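Local coordinates for microcompartments protein (Desulfitobacterium hafniense, PDB 3NWG), which probably helps build the protein shell of a bacterial microcompartment, using two BMC domains in tandem, at residues 8-13 with 65-70; 121-126 with 138-143; 27-32 with 50-55; 15-20 with 40-45. One frame throughout, in Å; residues are numbered along the deposited sequence.

Contact 1: 8-13 with 65-70; sequences VEVNSI and AHSVLD
Glu-9 and Val-10 pair with Val-68, Leu-69 and Asp-70 as antiparallel strands, their N-to-C directions 132° apart, in the four-stranded sheet of the first BMC domain. The pairing shows how a classic beta bulge inserts one extra residue: Leu-69 and Asp-70 both lie opposite Glu-9, so the register moves by one between the hydrogen-bonded pair Glu-9 and Asp-70 and the non-hydrogen-bonded pair Val-10 and Val-68. The carbonyl O of Glu-9 takes Leu-69 N at 2.6 Å and, weakly, Asp-70 N at 3.4 Å. Glu-9 N returns a nearly straight bond to Asp-70 O. Beyond the strands, Asn-11 N reaches Ser-67 O at 2.6 Å.

Val-10 and Val-68 point to the sheet face that carries helices 13-26 and 50-64, where Val-10 meets Ala-64. With its CG1 anti to the backbone N (chi1 -175°), Val-10 places that methyl 3.4 Å from Ser-67 OG, a hydroxyl bonded to Ala-64 O. At the end of the strand pair, Asn-11 CB packs against Ser-67 CB, and the Leu-69 side chain slants across that of Asn-11, its CD1 nearest OD1.

Glu-9 and Asp-70 occupy the other face, near helix 105-117 of the second domain. Their like charges would probably repel, and Lys-41 offers Glu-9 a long, weak ion pair. One water spans the two carboxylates, donating to Glu-9 OE1 at 2.8 Å and to Asp-70 OD2 at 2.9 Å.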
loop_
_atom_site.group_PDB
_atom_site.type_symbol
_atom_site.label_atom_id
_atom_site.label_comp_id
_atom_site.label_asym_id
_atom_site.label_seq_id
_atom_site.Cartn_x
_atom_site.Cartn_y
_atom_site.Cartn_z
ATOM N N VAL A 8 25.533 -10.317 5.953
ATOM C CA VAL A 8 26.179 -9.498 6.949
ATOM C C VAL A 8 25.090 -8.809 7.766
ATOM O O VAL A 8 24.153 -8.226 7.203
ATOM C CB VAL A 8 27.206 -8.511 6.322
ATOM C CG1 VAL A 8 27.730 -7.533 7.351
ATOM C CG2 VAL A 8 28.386 -9.263 5.739
ATOM N N GLU A 9 25.194 -8.934 9.092
ATOM C CA GLU A 9 24.347 -8.183 10.016
ATOM C C GLU A 9 25.141 -7.088 10.739
ATOM O O GLU A 9 26.203 -7.348 11.302
ATOM C CB GLU A 9 23.681 -9.114 11.022
ATOM C CG GLU A 9 22.409 -9.797 10.503
ATOM C CD GLU A 9 21.856 -10.837 11.480
ATOM O OE1 GLU A 9 21.536 -11.967 11.041
ATOM O OE2 GLU A 9 21.768 -10.531 12.690
ATOM N N VAL A 10 24.607 -5.868 10.709
ATOM C CA VAL A 10 25.304 -4.676 11.183
ATOM C C VAL A 10 24.448 -3.937 12.201
ATOM O O VAL A 10 23.228 -3.890 12.083
ATOM C CB VAL A 10 25.625 -3.693 10.018
ATOM C CG1 VAL A 10 26.440 -2.523 10.503
ATOM C CG2 VAL A 10 26.378 -4.394 8.890
ATOM N N ASN A 11 25.100 -3.356 13.195
ATOM C CA ASN A 11 24.472 -2.580 14.245
ATOM C C ASN A 11 23.816 -1.242 13.850
ATOM O O ASN A 11 22.949 -0.759 14.560
ATOM C CB ASN A 11 25.539 -2.291 15.282
ATOM C CG ASN A 11 24.993 -2.278 16.675
ATOM O OD1 ASN A 11 23.871 -2.754 16.938
ATOM N ND2 ASN A 11 25.784 -1.732 17.602
ATOM N N SER A 12 24.250 -0.620 12.761
ATOM C CA SER A 12 23.679 0.649 12.305
ATOM C C SER A 12 23.070 0.546 10.937
ATOM O O SER A 12 23.610 -0.127 10.056
ATOM C CB SER A 12 24.761 1.708 12.149
ATOM O OG SER A 12 25.353 1.980 13.372
ATOM N N ILE A 13 21.991 1.285 10.725
ATOM C CA ILE A 13 21.558 1.577 9.366
ATOM C C ILE A 13 22.719 2.225 8.573
ATOM O O ILE A 13 23.119 1.715 7.516
ATOM C CB ILE A 13 20.286 2.453 9.353
ATOM C CG1 ILE A 13 19.069 1.620 9.804
ATOM C CG2 ILE A 13 20.037 3.008 7.954
ATOM C CD1 ILE A 13 18.798 1.599 11.315
ATOM N N ALA A 65 33.321 -3.237 10.259
ATOM C CA ALA A 65 34.246 -3.376 11.419
ATOM C C ALA A 65 33.588 -3.808 12.756
ATOM O O ALA A 65 33.094 -4.932 12.855
ATOM C CB ALA A 65 35.127 -2.107 11.599
ATOM N N HIS A 66 33.572 -2.941 13.772
ATOM C CA HIS A 66 33.066 -3.351 15.098
ATOM C C HIS A 66 31.532 -3.382 15.255
ATOM O O HIS A 66 31.009 -3.843 16.292
ATOM C CB HIS A 66 33.647 -2.478 16.197
ATOM C CG HIS A 66 35.122 -2.634 16.382
ATOM N ND1 HIS A 66 35.675 -3.659 17.122
ATOM C CD2 HIS A 66 36.160 -1.875 15.949
ATOM C CE1 HIS A 66 36.991 -3.527 17.137
ATOM N NE2 HIS A 66 37.310 -2.454 16.430
ATOM N N SER A 67 30.814 -2.875 14.254
ATOM C CA SER A 67 29.366 -2.885 14.294
ATOM C C SER A 67 28.800 -4.091 13.541
ATOM O O SER A 67 27.590 -4.172 13.300
ATOM C CB SER A 67 28.787 -1.559 13.788
ATOM O OG SER A 67 29.039 -1.376 12.417
ATOM N N VAL A 68 29.673 -5.035 13.184
ATOM C CA VAL A 68 29.211 -6.302 12.631
ATOM C C VAL A 68 28.675 -7.151 13.781
ATOM O O VAL A 68 29.318 -7.294 14.831
ATOM C CB VAL A 68 30.328 -7.053 11.867
ATOM C CG1 VAL A 68 29.783 -8.328 11.202
ATOM C CG2 VAL A 68 30.957 -6.143 10.824
ATOM N N LEU A 69 27.480 -7.690 13.598
ATOM C CA LEU A 69 26.903 -8.541 14.613
ATOM C C LEU A 69 27.038 -9.994 14.187
ATOM O O LEU A 69 27.266 -10.881 15.022
ATOM C CB LEU A 69 25.447 -8.165 14.865
ATOM C CG LEU A 69 25.193 -6.776 15.446
ATOM C CD1 LEU A 69 23.707 -6.555 15.523
ATOM C CD2 LEU A 69 25.862 -6.587 16.813
ATOM N N ASP A 70 26.923 -10.217 12.880
ATOM C CA ASP A 70 27.067 -11.544 12.303
ATOM C C ASP A 70 27.376 -11.446 10.805
ATOM O O ASP A 70 26.882 -10.543 10.100
ATOM C CB ASP A 70 25.786 -12.362 12.547
ATOM C CG ASP A 70 25.993 -13.878 12.409
ATOM O OD1 ASP A 70 27.151 -14.371 12.507
ATOM O OD2 ASP A 70 24.970 -14.582 12.215
HETATM O O HOH W 1 22.141 -14.659 11.617
#

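Contact 2: 121-126 with 138-143; sequences VDLVEI and VTLTGD
Strands 122-126 and 138-142 run antiparallel at 155°, Leu-123 lying against Leu-140 as a non-hydrogen-bonded pair with their CA atoms 4.1 Å apart. Asp-122 and Thr-141 exchange two backbone bonds, each N to the other's O at 3.0 Å. Further on, Val-124 N and Glu-125 N both turn to Thr-139: the first donates to its carbonyl O, while the second reaches its hydroxyl OG1 in a weak, bent bond of 3.2 Å. Thr-139 N completes the set by donating to Glu-125 O.

On the face of Leu-123, Ile-126, Val-138 and Leu-140, branched apolar side chains pack against one another and against the helices. Val-138 CG2, anti to its backbone N, touches both Leu-123 CD2 at 4.0 Å and Ile-126 CG1 at 3.8 Å. Ile-126 and Val-138 lie side by side and point the same way, whereas Leu-140 crosses Val-121 at an angle, bringing its CD2 to within 3.8 Å of Val-121 CG1. Helix 105-117 packs on this face through Ala-112 and Ala-116, and helix 79-85 through Val-81.

On the other face, chi1 of Thr-139 (61°) holds OG1 between N and the carbonyl carbon, 3.3 Å from Val-124 CB. With two residues set against one, Val-124 and Glu-125 opposite Thr-139 form a classic beta bulge within the beta hairpin of the second BMC domain.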
loop_
_atom_site.group_PDB
_atom_site.type_symbol
_atom_site.label_atom_id
_atom_site.label_comp_id
_atom_site.label_asym_id
_atom_site.label_seq_id
_atom_site.Cartn_x
_atom_site.Cartn_y
_atom_site.Cartn_z
ATOM N N VAL A 121 9.671 -31.082 -1.949
ATOM C CA VAL A 121 8.894 -29.994 -1.370
ATOM C C VAL A 121 9.114 -28.764 -2.245
ATOM O O VAL A 121 10.028 -28.740 -3.065
ATOM C CB VAL A 121 9.306 -29.693 0.113
ATOM C CG1 VAL A 121 8.872 -30.817 1.049
ATOM C CG2 VAL A 121 10.803 -29.453 0.231
ATOM N N ASP A 122 8.263 -27.761 -2.089
ATOM C CA ASP A 122 8.526 -26.442 -2.639
ATOM C C ASP A 122 8.440 -25.460 -1.494
ATOM O O ASP A 122 7.456 -25.464 -0.761
ATOM C CB ASP A 122 7.518 -26.090 -3.737
ATOM C CG ASP A 122 7.671 -26.976 -4.981
ATOM O OD1 ASP A 122 8.676 -26.826 -5.725
ATOM O OD2 ASP A 122 6.780 -27.830 -5.218
ATOM N N LEU A 123 9.475 -24.641 -1.308
ATOM C CA LEU A 123 9.426 -23.580 -0.296
ATOM C C LEU A 123 8.363 -22.599 -0.740
ATOM O O LEU A 123 8.218 -22.345 -1.937
ATOM C CB LEU A 123 10.779 -22.876 -0.127
ATOM C CG LEU A 123 12.054 -23.669 0.203
ATOM C CD1 LEU A 123 13.177 -22.725 0.525
ATOM C CD2 LEU A 123 11.882 -24.652 1.348
ATOM N N VAL A 124 7.593 -22.082 0.209
ATOM C CA VAL A 124 6.493 -21.179 -0.126
ATOM C C VAL A 124 6.899 -19.729 0.137
ATOM O O VAL A 124 6.761 -18.880 -0.742
ATOM C CB VAL A 124 5.181 -21.543 0.601
ATOM C CG1 VAL A 124 4.066 -20.605 0.187
ATOM C CG2 VAL A 124 4.793 -22.973 0.301
ATOM N N GLU A 125 7.399 -19.454 1.340
ATOM C CA GLU A 125 7.959 -18.141 1.654
ATOM C C GLU A 125 9.004 -18.180 2.763
ATOM O O GLU A 125 9.050 -19.103 3.580
ATOM C CB GLU A 125 6.859 -17.108 1.961
ATOM C CG GLU A 125 6.278 -17.124 3.368
ATOM C CD GLU A 125 5.235 -16.020 3.582
ATOM O OE1 GLU A 125 4.619 -15.957 4.681
ATOM O OE2 GLU A 125 5.020 -15.212 2.645
ATOM N N ILE A 126 9.854 -17.165 2.755
ATOM C CA ILE A 126 10.833 -16.950 3.798
ATOM C C ILE A 126 10.620 -15.551 4.357
ATOM O O ILE A 126 10.451 -14.591 3.611
ATOM C CB ILE A 126 12.270 -17.129 3.262
ATOM C CG1 ILE A 126 12.529 -18.617 2.979
ATOM C CG2 ILE A 126 13.285 -16.553 4.237
ATOM C CD1 ILE A 126 13.870 -18.939 2.303
ATOM N N VAL A 138 10.455 -20.167 7.563
ATOM C CA VAL A 138 10.230 -20.724 6.237
ATOM C C VAL A 138 8.977 -21.601 6.247
ATOM O O VAL A 138 8.729 -22.328 7.209
ATOM C CB VAL A 138 11.481 -21.492 5.694
ATOM C CG1 VAL A 138 11.857 -22.656 6.582
ATOM C CG2 VAL A 138 11.269 -21.963 4.256
ATOM N N THR A 139 8.170 -21.479 5.191
ATOM C CA THR A 139 7.043 -22.381 4.967
ATOM C C THR A 139 7.285 -23.165 3.680
ATOM O O THR A 139 7.903 -22.652 2.736
ATOM C CB THR A 139 5.693 -21.648 4.847
ATOM O OG1 THR A 139 5.740 -20.751 3.728
ATOM C CG2 THR A 139 5.348 -20.877 6.123
ATOM N N LEU A 140 6.807 -24.407 3.659
ATOM C CA LEU A 140 6.915 -25.269 2.497
ATOM C C LEU A 140 5.717 -26.221 2.374
ATOM O O LEU A 140 5.012 -26.454 3.346
ATOM C CB LEU A 140 8.253 -26.020 2.489
ATOM C CG LEU A 140 8.935 -26.788 3.646
ATOM C CD1 LEU A 140 8.897 -26.106 5.001
ATOM C CD2 LEU A 140 8.426 -28.199 3.757
ATOM N N THR A 141 5.473 -26.735 1.170
ATOM C CA THR A 141 4.454 -27.755 0.965
ATOM C C THR A 141 4.955 -28.936 0.171
ATOM O O THR A 141 6.031 -28.898 -0.415
ATOM C CB THR A 141 3.211 -27.230 0.230
ATOM O OG1 THR A 141 3.620 -26.443 -0.895
ATOM C CG2 THR A 141 2.402 -26.398 1.141
ATOM N N GLY A 142 4.122 -29.971 0.161
ATOM C CA GLY A 142 4.340 -31.238 -0.533
ATOM C C GLY A 142 3.316 -32.207 0.042
ATOM O O GLY A 142 2.415 -31.799 0.784
ATOM N N ASP A 143 3.430 -33.489 -0.289
ATOM C CA ASP A 143 2.601 -34.485 0.380
ATOM C C ASP A 143 3.068 -34.576 1.841
ATOM O O ASP A 143 4.122 -34.051 2.195
ATOM C CB ASP A 143 2.678 -35.831 -0.344
ATOM C CG ASP A 143 4.028 -36.506 -0.178
ATOM O OD1 ASP A 143 4.764 -36.586 -1.189
ATOM O OD2 ASP A 143 4.356 -36.937 0.963
#

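Contact 3: 27-32 with 50-55; sequences AQVDLL and VAAVQS
Ala-52 is the hub of this contact, its methyl and its carbonyl both meeting the chain that leads into strand 29-36. Its CB lies 3.6 Å from Gln-28 O and 4.0 Å from Ala-27 CB. Its carbonyl O, in turn, is approached by two methyls, Ala-27 CB from one residue and Val-29 CG1 from another, the latter at 3.6 Å. These are van der Waals touches between small groups, and the short side chains of the two alanines let helix and turn come close, with CA atoms 5.3 Å apart.

Val-29 reaches farther along the helix. Its CG1, anti to the carbonyl carbon (chi1 -64°), passes over the peptide joining Ala-52 to Val-53 and ends 4.3 Å from Val-53 CG2. One helical turn beyond Ala-52, Ser-55 adds its CB beside Ala-27 CB at 4.1 Å.

An inverse gamma turn centred on Gln-28 positions the partners from the strand side. Closed by a weak bond from Val-29 N to Ala-27 O, it aims the side chains of Ala-27 and Val-29 at the helix, while the end of Gln-28 leads away from the helix and lies near a bound glycerol, probably from the crystallisation liquor.

In the first BMC domain the contact thus sets the first turns of helix 50-64 against the turn that leads into strand 29-36, an outermost strand of its sheet within the chain. Val-53 continues the packing across that sheet, to Ser-4 of strand 4-10 and Ile-73 of strand 68-74.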
loop_
_atom_site.group_PDB
_atom_site.type_symbol
_atom_site.label_atom_id
_atom_site.label_comp_id
_atom_site.label_asym_id
_atom_site.label_seq_id
_atom_site.Cartn_x
_atom_site.Cartn_y
_atom_site.Cartn_z
ATOM N N ALA A 27 32.602 -7.525 -6.042
ATOM C CA ALA A 27 32.607 -8.694 -6.916
ATOM C C ALA A 27 31.238 -8.782 -7.583
ATOM O O ALA A 27 30.339 -8.042 -7.194
ATOM C CB ALA A 27 32.902 -9.957 -6.106
ATOM N N GLN A 28 31.080 -9.652 -8.591
ATOM C CA GLN A 28 29.777 -9.851 -9.244
ATOM C C GLN A 28 28.835 -10.638 -8.343
ATOM O O GLN A 28 28.817 -11.871 -8.369
ATOM C CB GLN A 28 29.897 -10.543 -10.616
ATOM C CG GLN A 28 29.881 -9.601 -11.881
ATOM C CD GLN A 28 28.741 -8.531 -11.890
ATOM O OE1 GLN A 28 27.625 -8.748 -11.361
ATOM N NE2 GLN A 28 29.034 -7.370 -12.501
ATOM N N VAL A 29 28.082 -9.910 -7.529
ATOM C CA VAL A 29 27.043 -10.497 -6.686
ATOM C C VAL A 29 25.730 -9.748 -6.912
ATOM O O VAL A 29 25.735 -8.584 -7.326
ATOM C CB VAL A 29 27.403 -10.505 -5.151
ATOM C CG1 VAL A 29 28.621 -11.395 -4.864
ATOM C CG2 VAL A 29 27.613 -9.100 -4.620
ATOM N N ASP A 30 24.613 -10.426 -6.667
ATOM C CA ASP A 30 23.312 -9.787 -6.709
ATOM C C ASP A 30 22.860 -9.532 -5.286
ATOM O O ASP A 30 23.144 -10.329 -4.384
ATOM C CB ASP A 30 22.296 -10.666 -7.456
ATOM C CG ASP A 30 22.383 -10.522 -9.001
ATOM O OD1 ASP A 30 23.366 -9.968 -9.546
ATOM O OD2 ASP A 30 21.444 -10.981 -9.683
ATOM N N LEU A 31 22.179 -8.410 -5.082
ATOM C CA LEU A 31 21.557 -8.114 -3.796
ATOM C C LEU A 31 20.186 -8.775 -3.682
ATOM O O LEU A 31 19.318 -8.600 -4.546
ATOM C CB LEU A 31 21.420 -6.610 -3.609
ATOM C CG LEU A 31 20.860 -6.096 -2.288
ATOM C CD1 LEU A 31 21.851 -6.297 -1.129
ATOM C CD2 LEU A 31 20.517 -4.625 -2.457
ATOM N N LEU A 32 20.007 -9.544 -2.618
ATOM C CA LEU A 32 18.725 -10.160 -2.305
ATOM C C LEU A 32 17.916 -9.269 -1.371
ATOM O O LEU A 32 16.725 -9.035 -1.586
ATOM C CB LEU A 32 18.944 -11.509 -1.623
ATOM C CG LEU A 32 19.667 -12.576 -2.421
ATOM C CD1 LEU A 32 20.090 -13.682 -1.484
ATOM C CD2 LEU A 32 18.758 -13.093 -3.503
ATOM N N VAL A 50 30.521 -18.809 -5.118
ATOM C CA VAL A 50 31.332 -19.026 -3.931
ATOM C C VAL A 50 32.335 -17.911 -3.665
ATOM O O VAL A 50 32.267 -17.233 -2.629
ATOM C CB VAL A 50 32.172 -20.310 -4.062
ATOM C CG1 VAL A 50 32.546 -20.829 -2.680
ATOM C CG2 VAL A 50 31.438 -21.375 -4.896
ATOM N N ALA A 51 33.285 -17.755 -4.585
ATOM C CA ALA A 51 34.384 -16.817 -4.405
ATOM C C ALA A 51 33.902 -15.357 -4.436
ATOM O O ALA A 51 34.409 -14.530 -3.690
ATOM C CB ALA A 51 35.476 -17.065 -5.449
ATOM N N ALA A 52 32.922 -15.058 -5.287
ATOM C CA ALA A 52 32.348 -13.721 -5.379
ATOM C C ALA A 52 31.652 -13.332 -4.068
ATOM O O ALA A 52 31.890 -12.249 -3.526
ATOM C CB ALA A 52 31.397 -13.624 -6.570
ATOM N N VAL A 53 30.832 -14.235 -3.532
ATOM C CA VAL A 53 30.205 -14.018 -2.226
ATOM C C VAL A 53 31.258 -13.870 -1.112
ATOM O O VAL A 53 31.083 -13.080 -0.181
ATOM C CB VAL A 53 29.175 -15.135 -1.883
ATOM C CG1 VAL A 53 28.695 -15.041 -0.445
ATOM C CG2 VAL A 53 27.991 -15.074 -2.823
ATOM N N GLN A 54 32.367 -14.590 -1.208
ATOM C CA GLN A 54 33.373 -14.477 -0.162
ATOM C C GLN A 54 34.029 -13.109 -0.145
ATOM O O GLN A 54 34.360 -12.598 0.933
ATOM C CB GLN A 54 34.433 -15.566 -0.266
ATOM C CG GLN A 54 35.576 -15.369 0.737
ATOM C CD GLN A 54 35.134 -15.580 2.184
ATOM O OE1 GLN A 54 35.016 -16.725 2.631
ATOM N NE2 GLN A 54 34.885 -14.481 2.918
ATOM N N SER A 55 34.205 -12.509 -1.324
ATOM C CA SER A 55 34.859 -11.201 -1.416
ATOM C C SER A 55 33.900 -10.132 -0.921
ATOM O O SER A 55 34.268 -9.234 -0.156
ATOM C CB SER A 55 35.257 -10.899 -2.854
ATOM O OG SER A 55 36.036 -11.950 -3.393
#

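Contact 4: 15-20 with 40-45; sequences RGIEAA and GKYIVL
The ring of Tyr-42 overlaps the backbone of helix 13-26 at Gly-16 and Ile-17, a clear case of an aromatic side chain resting on the main chain of a helix. Gly-16, with no side chain of its own, lets the ring come close: its CA lies 3.5 Å from Tyr-42 CD2, approaching obliquely, and its carbonyl O lies 3.7 Å from CE2. The amide N of Ile-17 sits over one face of the ring, 4.0 Å above the plane and displaced toward the rim. Tyr-42 has CG anti to the backbone N (chi1 -164°), which sets the root of the ring on the helix side.

Toward the phenol end, Ile-17 takes over. The Ile-17 side chain runs at a slant to that of Tyr-42, and its CG1 touches CZ at 3.9 Å and the hydroxyl OH at 3.8 Å. That hydroxyl is hydrogen-bonded to a glycerol, probably from the crystallisation liquor.

Two residues along the strand, Val-44 repeats the approach with an aliphatic group. Its CG2 lies 3.8 Å from Ala-20 CB, one helical turn after Gly-16, and also faces Gly-16 O. This spacing suits the geometry: the axes of helix 15-20 and strand 42-45 run only 15° from parallel and 8.1 Å apart at their closest.

Helix 13-26 thus lies over strand 42-48, beside helix 50-64, on one face of the sheet of the first BMC domain, with strands 4-10 and 29-36 flanking strand 42-48; Tyr-42 also touches Ala-34 and Pro-36, and Val-44 touches Leu-31. On the helix, Ala-19 packs on Ala-64 of helix 50-64, while Ile-17 meets Ile-99 of a second subunit.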
loop_
_atom_site.group_PDB
_atom_site.type_symbol
_atom_site.label_atom_id
_atom_site.label_comp_id
_atom_site.label_asym_id
_atom_site.label_seq_id
_atom_site.Cartn_x
_atom_site.Cartn_y
_atom_site.Cartn_z
ATOM N N ARG A 15 26.062 2.403 8.886
ATOM C CA ARG A 15 27.100 1.408 8.598
ATOM C C ARG A 15 26.636 0.271 7.707
ATOM O O ARG A 15 27.406 -0.218 6.886
ATOM C CB ARG A 15 27.646 0.818 9.899
ATOM C CG ARG A 15 28.423 1.809 10.745
ATOM C CD ARG A 15 29.738 2.215 10.090
ATOM N NE ARG A 15 30.801 2.244 11.098
ATOM C CZ ARG A 15 31.857 1.434 11.097
ATOM N NH1 ARG A 15 32.757 1.512 12.055
ATOM N NH2 ARG A 15 32.020 0.555 10.127
ATOM N N GLY A 16 25.383 -0.148 7.879
ATOM C CA GLY A 16 24.801 -1.212 7.081
ATOM C C GLY A 16 24.691 -0.781 5.634
ATOM O O GLY A 16 24.932 -1.575 4.716
ATOM N N ILE A 17 24.324 0.478 5.416
ATOM C CA ILE A 17 24.222 1.003 4.067
ATOM C C ILE A 17 25.613 1.129 3.421
ATOM O O ILE A 17 25.761 0.886 2.226
ATOM C CB ILE A 17 23.442 2.316 4.048
ATOM C CG1 ILE A 17 21.955 2.016 4.326
ATOM C CG2 ILE A 17 23.618 3.046 2.728
ATOM C CD1 ILE A 17 21.093 3.258 4.636
ATOM N N GLU A 18 26.624 1.470 4.220
ATOM C CA GLU A 18 27.985 1.587 3.726
ATOM C C GLU A 18 28.531 0.196 3.465
ATOM O O GLU A 18 29.268 -0.020 2.494
ATOM C CB GLU A 18 28.878 2.307 4.736
ATOM C CG GLU A 18 30.279 2.638 4.224
ATOM C CD GLU A 18 31.203 3.199 5.321
ATOM O OE1 GLU A 18 31.286 2.611 6.423
ATOM O OE2 GLU A 18 31.871 4.235 5.085
ATOM N N ALA A 19 28.172 -0.747 4.331
ATOM C CA ALA A 19 28.637 -2.107 4.160
ATOM C C ALA A 19 28.045 -2.669 2.873
ATOM O O ALA A 19 28.741 -3.343 2.112
ATOM C CB ALA A 19 28.269 -2.965 5.357
ATOM N N ALA A 20 26.770 -2.365 2.619
ATOM C CA ALA A 20 26.068 -2.896 1.447
ATOM C C ALA A 20 26.709 -2.366 0.181
ATOM O O ALA A 20 26.832 -3.083 -0.808
ATOM C CB ALA A 20 24.585 -2.543 1.484
ATOM N N GLY A 40 18.807 -2.563 16.463
ATOM C CA GLY A 40 18.494 -1.616 15.391
ATOM C C GLY A 40 19.180 -2.119 14.132
ATOM O O GLY A 40 19.522 -1.330 13.233
ATOM N N LYS A 41 19.362 -3.443 14.093
ATOM C CA LYS A 41 20.061 -4.173 13.036
ATOM C C LYS A 41 19.756 -3.729 11.620
ATOM O O LYS A 41 18.649 -3.301 11.310
ATOM C CB LYS A 41 19.741 -5.665 13.132
ATOM C CG LYS A 41 20.564 -6.437 14.142
ATOM C CD LYS A 41 19.789 -7.645 14.724
ATOM C CE LYS A 41 19.699 -8.838 13.767
ATOM N NZ LYS A 41 18.932 -9.974 14.367
ATOM N N TYR A 42 20.768 -3.851 10.773
ATOM C CA TYR A 42 20.613 -3.771 9.344
ATOM C C TYR A 42 21.206 -5.055 8.795
ATOM O O TYR A 42 22.264 -5.509 9.247
ATOM C CB TYR A 42 21.377 -2.581 8.803
ATOM C CG TYR A 42 20.983 -2.197 7.396
ATOM C CD1 TYR A 42 19.900 -1.355 7.169
ATOM C CD2 TYR A 42 21.699 -2.666 6.290
ATOM C CE1 TYR A 42 19.535 -0.993 5.892
ATOM C CE2 TYR A 42 21.343 -2.304 5.007
ATOM C CZ TYR A 42 20.254 -1.465 4.817
ATOM O OH TYR A 42 19.875 -1.088 3.549
ATOM N N ILE A 43 20.517 -5.658 7.839
ATOM C CA ILE A 43 20.988 -6.908 7.286
ATOM C C ILE A 43 21.210 -6.781 5.792
ATOM O O ILE A 43 20.479 -6.064 5.099
ATOM C CB ILE A 43 20.043 -8.117 7.620
ATOM C CG1 ILE A 43 18.773 -8.120 6.758
ATOM C CG2 ILE A 43 19.707 -8.179 9.102
ATOM C CD1 ILE A 43 18.751 -9.253 5.737
ATOM N N VAL A 44 22.241 -7.467 5.310
ATOM C CA VAL A 44 22.486 -7.545 3.882
ATOM C C VAL A 44 22.618 -8.993 3.492
ATOM O O VAL A 44 23.361 -9.760 4.112
ATOM C CB VAL A 44 23.741 -6.734 3.437
ATOM C CG1 VAL A 44 23.907 -6.760 1.933
ATOM C CG2 VAL A 44 23.649 -5.290 3.928
ATOM N N LEU A 45 21.853 -9.354 2.473
ATOM C CA LEU A 45 21.899 -10.682 1.882
ATOM C C LEU A 45 22.215 -10.541 0.408
ATOM O O LEU A 45 21.603 -9.739 -0.305
ATOM C CB LEU A 45 20.564 -11.407 2.034
ATOM C CG LEU A 45 20.163 -11.944 3.400
ATOM C CD1 LEU A 45 18.695 -12.304 3.383
ATOM C CD2 LEU A 45 20.992 -13.165 3.766
#

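How the contacts relate
From the N terminus, strand 4-10 opens contact 1, which closes only when strand 68-74 comes alongside it; this long loop holds both contacts 3 and 4. Those two cross: 15-20 is followed by 27-32, then 40-45 closes contact 4 before 50-55 closes contact 3. Contact 1 joins two strands of the first domain's sheet, while contacts 3 and 4 set helices on it. Contacts 1 and 4 share backbone bonds between strands 4-10 and 42-48, and contacts 3 and 4 meet where Leu-32 N faces Leu-45 O. Contact 2 comes later, a short hairpin in the second domain, about 30 Å from contact 1 between centres and across the chain's centre.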